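Local coordinates for protein L-asparaginase I (Vibrio cholerae, PDB 2OCD) that probably hydrolyses L-asparagine to L-aspartate and ammonium, as a homotetrameric cytoplasmic enzyme of the asparaginase 1 family, at residues E225-R228 with N229-Q233; A308-H311 with Y312-Q316. All blocks are in the same frame, centred on the assembly; numbering follows the deposited sequence.

Contact 1 of 2, residues E225-R228 with N229-Q233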
ATOM      1  N   GLU B 225     -21.045 -35.662  13.806  1.00 22.44           N
ATOM      2  CA  GLU B 225     -22.294 -35.379  14.480  1.00 23.14           C
ATOM      3  C   GLU B 225     -22.779 -33.937  14.319  1.00 23.26           C
ATOM      4  O   GLU B 225     -23.972 -33.731  14.076  1.00 23.99           O
ATOM      5  CB  GLU B 225     -22.185 -35.722  15.955  1.00 23.58           C
ATOM      6  CG  GLU B 225     -21.985 -37.207  16.207  1.00 24.32           C
ATOM      7  CD  GLU B 225     -21.383 -37.451  17.556  1.00 24.72           C
ATOM      8  OE1 GLU B 225     -20.153 -37.678  17.617  1.00 28.58           O
ATOM      9  OE2 GLU B 225     -22.130 -37.380  18.563  1.00 27.78           O
ATOM     10  N   VAL B 226     -21.911 -32.930  14.429  1.00 22.92           N
ATOM     11  CA  VAL B 226     -22.378 -31.578  14.077  1.00 23.03           C
ATOM     12  C   VAL B 226     -22.697 -31.494  12.559  1.00 23.72           C
ATOM     13  O   VAL B 226     -23.664 -30.839  12.117  1.00 25.20           O
ATOM     14  CB  VAL B 226     -21.396 -30.472  14.478  1.00 23.19           C
ATOM     15  CG1 VAL B 226     -20.468 -30.957  15.590  1.00 24.08           C
ATOM     16  CG2 VAL B 226     -20.597 -29.943  13.287  1.00 22.31           C
ATOM     17  N   ILE B 227     -21.909 -32.174  11.745  1.00 22.91           N
ATOM     18  CA  ILE B 227     -22.180 -32.187  10.317  1.00 22.39           C
ATOM     19  C   ILE B 227     -23.463 -32.936   9.969  1.00 21.95           C
ATOM     20  O   ILE B 227     -24.170 -32.562   9.052  1.00 21.59           O
ATOM     21  CB  ILE B 227     -20.935 -32.655   9.541  1.00 22.28           C
ATOM     22  CG1 ILE B 227     -19.929 -31.474   9.550  1.00 21.70           C
ATOM     23  CG2 ILE B 227     -21.301 -33.129   8.115  1.00 21.94           C
ATOM     24  CD1 ILE B 227     -18.501 -31.874   9.391  1.00 22.71           C
ATOM     25  N   ARG B 228     -23.784 -33.957  10.731  1.00 22.26           N
ATOM     26  CA  ARG B 228     -25.058 -34.641  10.566  1.00 23.45           C
ATOM     27  C   ARG B 228     -26.221 -33.677  10.783  1.00 22.66           C
ATOM     28  O   ARG B 228     -27.120 -33.648   9.992  1.00 21.54           O
ATOM     29  CB  ARG B 228     -25.146 -35.799  11.533  1.00 22.82           C
ATOM     30  CG  ARG B 228     -26.356 -36.657  11.348  1.00 25.57           C
ATOM     31  CD  ARG B 228     -26.545 -37.511  12.570  1.00 28.85           C
ATOM     32  NE  ARG B 228     -26.831 -36.648  13.733  1.00 34.42           N
ATOM     33  CZ  ARG B 228     -26.387 -36.850  14.980  1.00 36.44           C
ATOM     34  NH1 ARG B 228     -25.606 -37.906  15.269  1.00 38.27           N
ATOM     35  NH2 ARG B 228     -26.718 -35.984  15.948  1.00 34.82           N
ATOM     36  N   ASN B 229     -26.151 -32.873  11.847  1.00 23.53           N
ATOM     37  CA  ASN B 229     -27.155 -31.847  12.180  1.00 23.78           C
ATOM     38  C   ASN B 229     -27.380 -30.884  11.055  1.00 24.11           C
ATOM     39  O   ASN B 229     -28.517 -30.509  10.764  1.00 24.90           O
ATOM     40  CB  ASN B 229     -26.732 -31.020  13.411  1.00 23.52           C
ATOM     41  CG  ASN B 229     -26.842 -31.811  14.718  1.00 24.35           C
ATOM     42  OD1 ASN B 229     -27.416 -32.907  14.748  1.00 21.75           O
ATOM     43  ND2 ASN B 229     -26.265 -31.263  15.805  1.00 25.63           N
ATOM     44  N   THR B 230     -26.290 -30.464  10.430  1.00 24.34           N
ATOM     45  CA  THR B 230     -26.373 -29.503   9.340  1.00 24.79           C
ATOM     46  C   THR B 230     -26.989 -30.128   8.069  1.00 24.62           C
ATOM     47  O   THR B 230     -27.372 -29.401   7.158  1.00 25.57           O
ATOM     48  CB  THR B 230     -24.972 -28.976   8.929  1.00 25.63           C
ATOM     49  OG1 THR B 230     -24.179 -30.080   8.424  1.00 27.60           O
ATOM     50  CG2 THR B 230     -24.258 -28.304  10.081  1.00 25.66           C
ATOM     51  N   LEU B 231     -27.033 -31.457   7.976  1.00 23.65           N
ATOM     52  CA  LEU B 231     -27.539 -32.105   6.768  1.00 23.26           C
ATOM     53  C   LEU B 231     -28.997 -32.540   6.930  1.00 22.63           C
ATOM     54  O   LEU B 231     -29.602 -33.023   5.988  1.00 22.78           O
ATOM     55  CB  LEU B 231     -26.637 -33.296   6.341  1.00 22.67           C
ATOM     56  CG  LEU B 231     -25.282 -32.937   5.726  1.00 21.57           C
ATOM     57  CD1 LEU B 231     -24.309 -34.067   5.860  1.00 21.99           C
ATOM     58  CD2 LEU B 231     -25.374 -32.514   4.264  1.00 20.97           C
ATOM     59  N   LEU B 232     -29.574 -32.379   8.113  1.00 22.10           N
ATOM     60  CA  LEU B 232     -30.942 -32.828   8.292  1.00 21.66           C
ATOM     61  C   LEU B 232     -31.878 -32.050   7.393  1.00 21.66           C
ATOM     62  O   LEU B 232     -31.587 -30.912   6.995  1.00 20.42           O
ATOM     63  CB  LEU B 232     -31.410 -32.719   9.740  1.00 21.50           C
ATOM     64  CG  LEU B 232     -30.969 -33.863  10.639  1.00 21.00           C
ATOM     65  CD1 LEU B 232     -31.459 -33.674  12.102  1.00 18.34           C
ATOM     66  CD2 LEU B 232     -31.442 -35.191  10.045  1.00 20.05           C
ATOM     67  N   GLN B 233     -33.017 -32.687   7.090  1.00 22.06           N
ATOM     68  CA  GLN B 233     -34.000 -32.104   6.199  1.00 22.02           C
ATOM     69  C   GLN B 233     -34.485 -30.902   6.968  1.00 21.05           C
ATOM     70  O   GLN B 233     -34.544 -30.934   8.202  1.00 19.19           O
ATOM     71  CB  GLN B 233     -35.141 -33.048   5.868  1.00 22.64           C
ATOM     72  CG  GLN B 233     -34.733 -34.517   5.619  1.00 26.70           C
ATOM     73  CD  GLN B 233     -34.752 -34.946   4.148  1.00 31.30           C
ATOM     74  OE1 GLN B 233     -34.708 -34.103   3.217  1.00 30.49           O
ATOM     75  NE2 GLN B 233     -34.822 -36.288   3.930  1.00 33.47           N
TER

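Contact 2 of 2, residues A308-H311 with Y312-Q316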
ATOM      1  N   ALA B 308     -25.852 -17.110  -3.486  1.00  9.91           N
ATOM      2  CA  ALA B 308     -26.629 -16.557  -4.560  1.00 10.44           C
ATOM      3  C   ALA B 308     -26.920 -17.535  -5.684  1.00 11.32           C
ATOM      4  O   ALA B 308     -28.055 -17.555  -6.183  1.00 11.53           O
ATOM      5  CB  ALA B 308     -25.929 -15.401  -5.112  1.00 10.21           C
ATOM      6  N   LYS B 309     -25.877 -18.276  -6.115  1.00 11.52           N
ATOM      7  CA  LYS B 309     -25.885 -19.020  -7.377  1.00 11.16           C
ATOM      8  C   LYS B 309     -26.709 -20.250  -7.108  1.00 11.87           C
ATOM      9  O   LYS B 309     -27.539 -20.658  -7.940  1.00 10.94           O
ATOM     10  CB  LYS B 309     -24.460 -19.354  -7.844  1.00 11.38           C
ATOM     11  CG  LYS B 309     -24.315 -19.947  -9.286  1.00 11.69           C
ATOM     12  CD  LYS B 309     -22.856 -20.260  -9.639  1.00 10.76           C
ATOM     13  CE  LYS B 309     -22.603 -20.801 -11.051  1.00 12.20           C
ATOM     14  NZ  LYS B 309     -21.102 -21.142 -11.302  1.00 12.27           N
ATOM     15  N   LEU B 310     -26.512 -20.823  -5.918  1.00 12.82           N
ATOM     16  CA  LEU B 310     -27.350 -21.934  -5.466  1.00 12.81           C
ATOM     17  C   LEU B 310     -28.846 -21.540  -5.399  1.00 13.63           C
ATOM     18  O   LEU B 310     -29.723 -22.340  -5.791  1.00 14.91           O
ATOM     19  CB  LEU B 310     -26.856 -22.489  -4.118  1.00 12.34           C
ATOM     20  CG  LEU B 310     -25.686 -23.513  -4.114  1.00 11.43           C
ATOM     21  CD1 LEU B 310     -25.035 -23.639  -2.738  1.00  5.89           C
ATOM     22  CD2 LEU B 310     -26.062 -24.930  -4.632  1.00 10.02           C
ATOM     23  N   HIS B 311     -29.152 -20.315  -4.954  1.00 13.47           N
ATOM     24  CA  HIS B 311     -30.545 -19.896  -4.818  1.00 13.67           C
ATOM     25  C   HIS B 311     -31.162 -19.675  -6.208  1.00 13.94           C
ATOM     26  O   HIS B 311     -32.361 -19.873  -6.441  1.00 13.05           O
ATOM     27  CB  HIS B 311     -30.673 -18.584  -4.046  1.00 14.29           C
ATOM     28  CG  HIS B 311     -30.803 -18.710  -2.543  1.00 16.03           C
ATOM     29  ND1 HIS B 311     -29.715 -18.848  -1.704  1.00 15.87           N
ATOM     30  CD2 HIS B 311     -31.887 -18.570  -1.728  1.00 18.11           C
ATOM     31  CE1 HIS B 311     -30.134 -18.864  -0.444  1.00 19.31           C
ATOM     32  NE2 HIS B 311     -31.446 -18.701  -0.431  1.00 19.04           N
ATOM     33  N   TYR B 312     -30.345 -19.180  -7.115  1.00 14.76           N
ATOM     34  CA  TYR B 312     -30.741 -19.049  -8.518  1.00 14.68           C
ATOM     35  C   TYR B 312     -31.126 -20.409  -9.042  1.00 14.90           C
ATOM     36  O   TYR B 312     -32.287 -20.593  -9.386  1.00 14.67           O
ATOM     37  CB  TYR B 312     -29.616 -18.460  -9.356  1.00 14.41           C
ATOM     38  CG  TYR B 312     -29.784 -18.653 -10.824  1.00 14.42           C
ATOM     39  CD1 TYR B 312     -30.881 -18.159 -11.476  1.00 14.17           C
ATOM     40  CD2 TYR B 312     -28.829 -19.308 -11.572  1.00 14.47           C
ATOM     41  CE1 TYR B 312     -31.056 -18.334 -12.845  1.00 14.06           C
ATOM     42  CE2 TYR B 312     -28.992 -19.486 -12.951  1.00 13.92           C
ATOM     43  CZ  TYR B 312     -30.112 -18.991 -13.577  1.00 14.09           C
ATOM     44  OH  TYR B 312     -30.286 -19.141 -14.949  1.00 17.14           O
ATOM     45  N   LEU B 313     -30.177 -21.350  -9.044  1.00 14.86           N
ATOM     46  CA  LEU B 313     -30.359 -22.651  -9.695  1.00 15.61           C
ATOM     47  C   LEU B 313     -31.371 -23.570  -9.010  1.00 17.01           C
ATOM     48  O   LEU B 313     -32.200 -24.233  -9.676  1.00 17.25           O
ATOM     49  CB  LEU B 313     -29.034 -23.406  -9.793  1.00 15.23           C
ATOM     50  CG  LEU B 313     -27.990 -22.818 -10.740  1.00 13.20           C
ATOM     51  CD1 LEU B 313     -26.666 -23.424 -10.344  1.00 10.10           C
ATOM     52  CD2 LEU B 313     -28.305 -23.052 -12.267  1.00 10.27           C
ATOM     53  N   LEU B 314     -31.313 -23.629  -7.688  1.00 17.96           N
ATOM     54  CA  LEU B 314     -32.232 -24.490  -6.974  1.00 18.85           C
ATOM     55  C   LEU B 314     -33.666 -23.959  -7.097  1.00 19.63           C
ATOM     56  O   LEU B 314     -34.611 -24.701  -6.790  1.00 19.58           O
ATOM     57  CB  LEU B 314     -31.828 -24.609  -5.498  1.00 19.37           C
ATOM     58  CG  LEU B 314     -30.596 -25.471  -5.204  1.00 18.72           C
ATOM     59  CD1 LEU B 314     -29.976 -25.077  -3.846  1.00 20.47           C
ATOM     60  CD2 LEU B 314     -30.928 -26.991  -5.231  1.00 16.12           C
ATOM     61  N   SER B 315     -33.830 -22.688  -7.520  1.00 19.90           N
ATOM     62  CA  SER B 315     -35.177 -22.033  -7.632  1.00 20.32           C
ATOM     63  C   SER B 315     -35.792 -22.195  -9.003  1.00 20.86           C
ATOM     64  O   SER B 315     -36.948 -21.944  -9.185  1.00 21.40           O
ATOM     65  CB  SER B 315     -35.123 -20.509  -7.329  1.00 20.25           C
ATOM     66  OG  SER B 315     -34.900 -20.196  -5.954  1.00 20.18           O
ATOM     67  N   GLN B 316     -35.005 -22.554  -9.988  1.00 22.72           N
ATOM     68  CA  GLN B 316     -35.557 -22.951 -11.276  1.00 24.55           C
ATOM     69  C   GLN B 316     -35.967 -24.380 -11.105  1.00 25.15           C
ATOM     70  O   GLN B 316     -35.677 -24.986 -10.083  1.00 27.18           O
ATOM     71  CB  GLN B 316     -34.521 -22.767 -12.394  1.00 24.95           C
ATOM     72  CG  GLN B 316     -34.555 -21.300 -12.947  1.00 26.50           C
ATOM     73  CD  GLN B 316     -33.838 -20.327 -12.064  1.00 27.70           C
ATOM     74  OE1 GLN B 316     -34.395 -19.322 -11.556  1.00 24.11           O
ATOM     75  NE2 GLN B 316     -32.558 -20.622 -11.863  1.00 31.17           N
TER

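Contact 1 of 2, residues E225-R228 with N229-Q233
I227 and L231, one turn apart on helix 224-231, lie side by side and point the same way, I227 CG2 resting 3.9 Å from L231 CD1. This is the helix of the beta-alpha-beta unit that runs from strand 213-217 to strand 237-242 in the C-terminal half of the chain, and the pair faces the packed side: I227 meets I216 and L254, while L231 meets M238 and A261. The same tight side holds the hydroxyl of T230. With chi1 at 63°, OG1 sits between the backbone N and the carbonyl carbon and is brought back onto the preceding turn, where it donates to I227 O at 2.6 Å. L231 N divides between two carbonyls, a weak bond to I227 O and a straighter one to R228 O at 3.0 Å, an i to i-3 bond whose donor lies well above the carbonyl plane. One residue earlier the pattern is regular, with T230 N to V226 O at 3.1 Å.

The side of R228, N229 and L232 has fewer close side-chain contacts within the helix and faces the second subunit, with N229 buried, R228 partly exposed and L232 exposed. N229 and L232 pack on N229 of that second subunit. R228 bends at chi3, and E225 O lies off one face of its guanidinium, toward the rim. Between R228 and N229 the guanidinium and amide planes stand 61° apart, and the side chains are joined by a weak hydrogen bond, R228 NH2 to N229 OD1, 3.4 Å, with the oxygen at the guanidinium edge.

Contact 2 of 2, residues A308-H311 with Y312-Q316
The side chains of L310 and L314 run alongside each other in the same direction, one helical turn apart, and meet through L310 CD2 and L314 CD1 at 4.0 Å. L314 also lies close against the backbone, its CB 3.1 Å from L310 O, the carbonyl that accepts the L314 N hydrogen bond at 2.8 Å. Both leucines reach A237 at the start of strand 237-242. L313 is turned to another side of the helix, toward V323 and M327 of helix 320-327, and its CG lies 3.6 Å from K309 O.

All of this belongs to helix 303-315, where regular i to i-4 bonding runs from Y312 N through L314 N, with L313 N to K309 O at 2.9 Å and nearly straight at 171°. The Y312 ring leads away from the preceding turn toward F103 of helix 94-104. Its CG is anti to the backbone N (chi1 163°), and K309 O lies near the ring plane, at the edge, 4.1 Å from Y312 CD2. K309 is fully extended, which carries NZ to a salt bridge with E334 and to the carbonyl oxygens of M327 and Q329, while H311 ND1 turns back to L307 O. One turn after H311, S315 N bonds Y312 O and only weakly H311 O, whereas S315 OG donates to H311 O at 2.6 Å, in the plane of that carbonyl, and is also hydrogen-bonded to T209 N and Q211 NE2.

Followed from the N terminus, the chain reaches contact 1 first, after strand 213-217, and then passes strand 237-242, helix 252-263 and strands 267-272 and 296-297 before contact 2. Each contact spans consecutive residues of a single helix, so neither closes a long loop; the two lie in series, without nesting or crossing. The centres of contact 1 and contact 2 are about 21 Å apart, and the two do not touch. Strand 237-242 is a common neighbour, meeting contact 1 through M238 and contact 2 through A237 and I239. Contact 1 also touches strand 213-217, helix 252-263 and the second subunit; contact 2 touches helix 320-327 and, through A308, K309 and Y312, helix 94-104 of the N-terminal half.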